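Putative iron binding protein (Bordetella pertussis Tohama I, PDB 1Y9U) binds ferric iron and, as a periplasmic solute-binding protein, probably hands it on for uptake into the cell. Local coordinates at residues D6-Q20 against I32-R46. Numbering follows the deposited sequence.
Sequences DEVSLYTTREPKLIQ and IKVNTVFVKDGLLER
Tyr11 and Val37 lie side by side on neighbouring parallel strands, 7-12 and 33-38, the two strands of a beta-alpha-beta crossover whose helix 20-30 covers the opposite sheet face at Leu10, Val34 and Thr36. Backbone bonds run in parallel register from Lys33 N to Asp6 O through to Val39 N and Thr12 O, while strand 58-62 flanks 7-12 on its other edge, as in the lobes of periplasmic binding proteins. Val37 CG1 sits over one face of the Tyr11 ring, 4.1 Å from its centroid and 9° off the normal, and Leu43 CD1 meets the ring edge. The Arg46 side chain runs across that of Tyr11 at about a right angle, Tyr11 CE2 lying at the edge of its guanidinium; Arg46 NH1 and Tyr11 OH are both held by Glu50. Farther back on this face, Asn35 grips two neighbours with one nitrogen: ND2 donates to Ser9 OG at 3.1 Å, and to Glu7 OE1, which it meets from above the carboxylate plane, the two planes 88° apart. Both acceptors lie close to the amide plane, which should fix its rotation. OE1 also takes a salt bridge from Lys33 NZ at 3.1 Å, its hydrogen bond weak. On the other face Phe38 CG, anti to the backbone N (chi1 177°), carries the ring to where Pro16 CD covers it, 4.0 Å from the centroid. Thr36 CG2 packs on Pro16 CB at 3.9 Å. Thr12 OG1 accepts from Arg14 N, an ST turn at the end of strand 7-12. One water donates to both Thr13 O (2.7 Å) and Lys40 O (2.6 Å).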
loop_
_atom_site.group_PDB
_atom_site.type_symbol
_atom_site.label_atom_id
_atom_site.label_comp_id
_atom_site.label_asym_id
_atom_site.label_seq_id
_atom_site.Cartn_x
_atom_site.Cartn_y
_atom_site.Cartn_z
ATOM N N ASP A 6 -1.387 -4.273 -32.195
ATOM C CA ASP A 6 -2.081 -2.953 -32.191
ATOM C C ASP A 6 -1.931 -2.207 -30.845
ATOM O O ASP A 6 -0.926 -1.564 -30.660
ATOM C CB ASP A 6 -3.546 -3.079 -32.649
ATOM C CG ASP A 6 -3.798 -2.417 -33.997
ATOM O OD1 ASP A 6 -3.005 -2.653 -34.947
ATOM O OD2 ASP A 6 -4.766 -1.649 -34.211
ATOM N N GLU A 7 -2.901 -2.302 -29.928
ATOM C CA GLU A 7 -2.955 -1.404 -28.761
ATOM C C GLU A 7 -3.585 -1.991 -27.488
ATOM O O GLU A 7 -4.248 -3.031 -27.489
ATOM C CB GLU A 7 -3.669 -0.082 -29.127
ATOM C CG GLU A 7 -5.147 -0.234 -29.432
ATOM C CD GLU A 7 -5.860 1.087 -29.687
ATOM O OE1 GLU A 7 -5.218 2.157 -29.681
ATOM O OE2 GLU A 7 -7.091 1.037 -29.886
ATOM N N VAL A 8 -3.371 -1.264 -26.394
ATOM C CA VAL A 8 -3.921 -1.602 -25.086
ATOM C C VAL A 8 -4.049 -0.298 -24.305
ATOM O O VAL A 8 -3.146 0.543 -24.327
ATOM C CB VAL A 8 -3.016 -2.632 -24.343
ATOM C CG1 VAL A 8 -1.658 -2.045 -23.964
ATOM C CG2 VAL A 8 -3.719 -3.223 -23.143
ATOM N N SER A 9 -5.170 -0.154 -23.611
ATOM C CA SER A 9 -5.442 1.052 -22.844
ATOM C C SER A 9 -5.395 0.789 -21.334
ATOM O O SER A 9 -6.151 -0.004 -20.806
ATOM C CB SER A 9 -6.792 1.655 -23.239
ATOM O OG SER A 9 -6.757 2.086 -24.590
ATOM N N LEU A 10 -4.493 1.492 -20.664
ATOM C CA LEU A 10 -4.342 1.398 -19.206
ATOM C C LEU A 10 -5.000 2.590 -18.550
ATOM O O LEU A 10 -4.538 3.705 -18.720
ATOM C CB LEU A 10 -2.864 1.370 -18.848
ATOM C CG LEU A 10 -2.535 1.383 -17.340
ATOM C CD1 LEU A 10 -3.029 0.124 -16.645
ATOM C CD2 LEU A 10 -1.040 1.570 -17.140
ATOM N N TYR A 11 -6.073 2.349 -17.814
ATOM C CA TYR A 11 -6.684 3.389 -16.985
ATOM C C TYR A 11 -6.065 3.269 -15.600
ATOM O O TYR A 11 -6.190 2.226 -14.968
ATOM C CB TYR A 11 -8.195 3.188 -16.859
ATOM C CG TYR A 11 -9.048 3.624 -18.046
ATOM C CD1 TYR A 11 -8.608 3.493 -19.362
ATOM C CD2 TYR A 11 -10.316 4.139 -17.835
ATOM C CE1 TYR A 11 -9.413 3.878 -20.420
ATOM C CE2 TYR A 11 -11.116 4.521 -18.891
ATOM C CZ TYR A 11 -10.656 4.394 -20.167
ATOM O OH TYR A 11 -11.467 4.770 -21.212
ATOM N N THR A 12 -5.439 4.344 -15.124
ATOM C CA THR A 12 -4.658 4.308 -13.888
ATOM C C THR A 12 -4.895 5.515 -13.011
ATOM O O THR A 12 -4.915 6.635 -13.496
ATOM C CB THR A 12 -3.166 4.199 -14.204
ATOM O OG1 THR A 12 -2.405 4.318 -12.984
ATOM C CG2 THR A 12 -2.689 5.322 -15.158
ATOM N N THR A 13 -5.038 5.277 -11.709
ATOM C CA THR A 13 -5.114 6.362 -10.737
ATOM C C THR A 13 -3.732 6.692 -10.187
ATOM O O THR A 13 -3.585 7.612 -9.364
ATOM C CB THR A 13 -6.064 6.013 -9.584
ATOM O OG1 THR A 13 -5.478 4.984 -8.764
ATOM C CG2 THR A 13 -7.418 5.445 -10.075
ATOM N N ARG A 14 -2.722 5.914 -10.585
ATOM C CA ARG A 14 -1.323 6.206 -10.265
ATOM C C ARG A 14 -0.728 7.135 -11.310
ATOM O O ARG A 14 -0.914 6.891 -12.512
ATOM C CB ARG A 14 -0.501 4.911 -10.226
ATOM C CG ARG A 14 -1.059 3.849 -9.313
ATOM C CD ARG A 14 0.035 3.003 -8.672
ATOM N NE ARG A 14 0.645 3.750 -7.562
ATOM C CZ ARG A 14 1.493 3.226 -6.682
ATOM N NH1 ARG A 14 1.896 1.969 -6.789
ATOM N NH2 ARG A 14 1.955 3.965 -5.705
ATOM N N GLU A 15 0.049 8.129 -10.868
ATOM C CA GLU A 15 0.570 9.176 -11.756
ATOM C C GLU A 15 1.309 8.453 -12.868
ATOM O O GLU A 15 2.143 7.596 -12.574
ATOM C CB GLU A 15 1.583 10.134 -11.068
ATOM C CG GLU A 15 1.201 10.873 -9.778
ATOM C CD GLU A 15 -0.158 11.566 -9.788
ATOM O OE1 GLU A 15 -1.158 10.904 -9.415
ATOM O OE2 GLU A 15 -0.227 12.789 -10.116
ATOM N N PRO A 16 1.026 8.765 -14.131
ATOM C CA PRO A 16 1.736 8.118 -15.243
ATOM C C PRO A 16 3.271 8.142 -15.140
ATOM O O PRO A 16 3.924 7.273 -15.718
ATOM C CB PRO A 16 1.255 8.887 -16.489
ATOM C CG PRO A 16 0.269 9.909 -16.029
ATOM C CD PRO A 16 -0.015 9.699 -14.598
ATOM N N LYS A 17 3.857 9.096 -14.420
ATOM C CA LYS A 17 5.317 9.150 -14.351
ATOM C C LYS A 17 5.948 8.038 -13.497
ATOM O O LYS A 17 7.099 7.691 -13.709
ATOM C CB LYS A 17 5.807 10.533 -13.918
ATOM C CG LYS A 17 5.671 11.622 -15.004
ATOM C CD LYS A 17 6.059 11.171 -16.439
ATOM C CE LYS A 17 4.818 10.816 -17.267
ATOM N NZ LYS A 17 5.131 10.346 -18.640
ATOM N N LEU A 18 5.185 7.453 -12.577
ATOM C CA LEU A 18 5.612 6.250 -11.850
ATOM C C LEU A 18 5.772 5.031 -12.766
ATOM O O LEU A 18 6.479 4.074 -12.430
ATOM C CB LEU A 18 4.587 5.890 -10.763
ATOM C CG LEU A 18 4.393 6.882 -9.609
ATOM C CD1 LEU A 18 3.209 6.443 -8.767
ATOM C CD2 LEU A 18 5.658 7.020 -8.757
ATOM N N ILE A 19 5.106 5.060 -13.914
ATOM C CA ILE A 19 5.019 3.882 -14.772
ATOM C C ILE A 19 5.412 4.107 -16.232
ATOM O O ILE A 19 5.499 3.148 -16.967
ATOM C CB ILE A 19 3.598 3.291 -14.721
ATOM C CG1 ILE A 19 2.553 4.339 -15.128
ATOM C CG2 ILE A 19 3.326 2.725 -13.324
ATOM C CD1 ILE A 19 1.126 3.836 -15.097
ATOM N N GLN A 20 5.650 5.339 -16.679
ATOM C CA GLN A 20 5.823 5.535 -18.124
ATOM C C GLN A 20 7.043 4.810 -18.686
ATOM O O GLN A 20 6.944 4.198 -19.736
ATOM C CB GLN A 20 5.816 7.023 -18.520
ATOM C CG GLN A 20 5.525 7.265 -20.028
ATOM C CD GLN A 20 4.187 6.698 -20.487
ATOM O OE1 GLN A 20 3.154 6.978 -19.882
ATOM N NE2 GLN A 20 4.207 5.875 -21.536
ATOM N N ILE A 32 3.108 -3.289 -29.165
ATOM C CA ILE A 32 1.760 -2.904 -28.781
ATOM C C ILE A 32 1.823 -1.472 -28.249
ATOM O O ILE A 32 2.589 -1.183 -27.343
ATOM C CB ILE A 32 1.204 -3.845 -27.689
ATOM C CG1 ILE A 32 1.157 -5.298 -28.186
ATOM C CG2 ILE A 32 -0.176 -3.384 -27.236
ATOM C CD1 ILE A 32 1.028 -6.322 -27.060
ATOM N N LYS A 33 1.055 -0.580 -28.864
ATOM C CA LYS A 33 0.937 0.799 -28.408
ATOM C C LYS A 33 0.177 0.787 -27.080
ATOM O O LYS A 33 -0.866 0.164 -26.976
ATOM C CB LYS A 33 0.178 1.626 -29.465
ATOM C CG LYS A 33 -0.189 3.057 -29.046
ATOM C CD LYS A 33 -0.941 3.812 -30.165
ATOM C CE LYS A 33 -2.286 3.160 -30.511
ATOM N NZ LYS A 33 -3.255 4.057 -31.236
ATOM N N VAL A 34 0.727 1.459 -26.069
ATOM C CA VAL A 34 0.058 1.598 -24.789
ATOM C C VAL A 34 -0.556 2.991 -24.682
ATOM O O VAL A 34 0.148 3.975 -24.816
ATOM C CB VAL A 34 1.033 1.363 -23.629
ATOM C CG1 VAL A 34 0.312 1.519 -22.307
ATOM C CG2 VAL A 34 1.639 -0.034 -23.739
ATOM N N ASN A 35 -1.865 3.046 -24.459
ATOM C CA ASN A 35 -2.567 4.299 -24.183
ATOM C C ASN A 35 -2.707 4.446 -22.685
ATOM O O ASN A 35 -3.393 3.654 -22.051
ATOM C CB ASN A 35 -3.949 4.299 -24.816
ATOM C CG ASN A 35 -3.901 4.010 -26.308
ATOM O OD1 ASN A 35 -3.143 4.639 -27.040
ATOM N ND2 ASN A 35 -4.684 3.035 -26.744
ATOM N N THR A 36 -2.051 5.455 -22.132
ATOM C CA THR A 36 -2.064 5.697 -20.693
ATOM C C THR A 36 -3.128 6.741 -20.428
ATOM O O THR A 36 -3.022 7.868 -20.914
ATOM C CB THR A 36 -0.703 6.210 -20.205
ATOM O OG1 THR A 36 0.325 5.236 -20.449
ATOM C CG2 THR A 36 -0.707 6.379 -18.680
ATOM N N VAL A 37 -4.152 6.354 -19.676
ATOM C CA VAL A 37 -5.264 7.223 -19.309
ATOM C C VAL A 37 -5.256 7.432 -17.798
ATOM O O VAL A 37 -5.647 6.556 -17.037
ATOM C CB VAL A 37 -6.617 6.651 -19.767
ATOM C CG1 VAL A 37 -7.769 7.558 -19.317
ATOM C CG2 VAL A 37 -6.639 6.491 -21.296
ATOM N N PHE A 38 -4.842 8.626 -17.382
ATOM C CA PHE A 38 -4.749 8.980 -15.977
ATOM C C PHE A 38 -6.127 9.391 -15.463
ATOM O O PHE A 38 -6.755 10.336 -15.995
ATOM C CB PHE A 38 -3.736 10.106 -15.807
ATOM C CG PHE A 38 -3.595 10.606 -14.386
ATOM C CD1 PHE A 38 -3.379 9.731 -13.331
ATOM C CD2 PHE A 38 -3.661 11.966 -14.111
ATOM C CE1 PHE A 38 -3.254 10.205 -12.041
ATOM C CE2 PHE A 38 -3.542 12.429 -12.813
ATOM C CZ PHE A 38 -3.326 11.553 -11.789
ATOM N N VAL A 39 -6.603 8.691 -14.445
ATOM C CA VAL A 39 -7.885 8.972 -13.810
ATOM C C VAL A 39 -7.641 9.292 -12.328
ATOM O O VAL A 39 -7.583 8.391 -11.480
ATOM C CB VAL A 39 -8.862 7.789 -13.963
ATOM C CG1 VAL A 39 -10.221 8.131 -13.388
ATOM C CG2 VAL A 39 -8.979 7.364 -15.440
ATOM N N LYS A 40 -7.493 10.579 -12.024
ATOM C CA LYS A 40 -7.113 11.024 -10.674
ATOM C C LYS A 40 -8.041 10.464 -9.567
ATOM O O LYS A 40 -7.578 9.945 -8.537
ATOM C CB LYS A 40 -7.025 12.561 -10.620
ATOM C CG LYS A 40 -8.267 13.314 -11.142
ATOM C CD LYS A 40 -7.987 14.196 -12.372
ATOM C CE LYS A 40 -8.262 13.461 -13.699
ATOM N NZ LYS A 40 -8.614 14.423 -14.778
ATOM N N ASP A 41 -9.344 10.533 -9.796
ATOM C CA ASP A 41 -10.307 9.884 -8.904
ATOM C C ASP A 41 -11.560 9.454 -9.668
ATOM O O ASP A 41 -11.738 9.819 -10.826
ATOM C CB ASP A 41 -10.657 10.808 -7.727
ATOM C CG ASP A 41 -10.465 10.131 -6.381
ATOM O OD1 ASP A 41 -11.192 9.149 -6.098
ATOM O OD2 ASP A 41 -9.605 10.498 -5.550
ATOM N N GLY A 42 -12.386 8.630 -9.034
ATOM C CA GLY A 42 -13.629 8.163 -9.625
ATOM C C GLY A 42 -13.437 7.186 -10.773
ATOM O O GLY A 42 -14.162 7.234 -11.767
ATOM N N LEU A 43 -12.473 6.283 -10.632
ATOM C CA LEU A 43 -12.198 5.311 -11.686
ATOM C C LEU A 43 -13.396 4.399 -11.934
ATOM O O LEU A 43 -13.786 4.190 -13.082
ATOM C CB LEU A 43 -10.956 4.483 -11.347
ATOM C CG LEU A 43 -10.608 3.342 -12.309
ATOM C CD1 LEU A 43 -10.322 3.877 -13.698
ATOM C CD2 LEU A 43 -9.421 2.578 -11.778
ATOM N N LEU A 44 -13.978 3.856 -10.866
ATOM C CA LEU A 44 -15.171 3.015 -10.987
ATOM C C LEU A 44 -16.253 3.720 -11.791
ATOM O O LEU A 44 -16.851 3.141 -12.690
ATOM C CB LEU A 44 -15.731 2.654 -9.610
ATOM C CG LEU A 44 -17.096 1.961 -9.562
ATOM C CD1 LEU A 44 -17.079 0.681 -10.373
ATOM C CD2 LEU A 44 -17.511 1.685 -8.135
ATOM N N GLU A 45 -16.489 4.979 -11.450
ATOM C CA GLU A 45 -17.579 5.738 -12.038
ATOM C C GLU A 45 -17.337 6.051 -13.515
ATOM O O GLU A 45 -18.267 5.973 -14.322
ATOM C CB GLU A 45 -17.815 7.020 -11.225
ATOM C CG GLU A 45 -18.579 6.795 -9.922
ATOM C CD GLU A 45 -17.736 6.264 -8.762
ATOM O OE1 GLU A 45 -16.480 6.350 -8.793
ATOM O OE2 GLU A 45 -18.347 5.758 -7.794
ATOM N N ARG A 46 -16.097 6.389 -13.874
ATOM C CA ARG A 46 -15.742 6.652 -15.273
ATOM C C ARG A 46 -15.914 5.409 -16.141
ATOM O O ARG A 46 -16.429 5.503 -17.241
ATOM C CB ARG A 46 -14.304 7.164 -15.413
ATOM C CG ARG A 46 -13.936 7.633 -16.844
ATOM C CD ARG A 46 -12.449 7.859 -17.064
ATOM N NE ARG A 46 -12.137 9.054 -17.861
ATOM C CZ ARG A 46 -11.647 9.060 -19.107
ATOM N NH1 ARG A 46 -11.412 7.938 -19.774
ATOM N NH2 ARG A 46 -11.402 10.217 -19.711
HETATM O O HOH W 1 -5.110 9.319 -7.947
HETATM O O HOH W 2 1.794 5.049 -22.759
#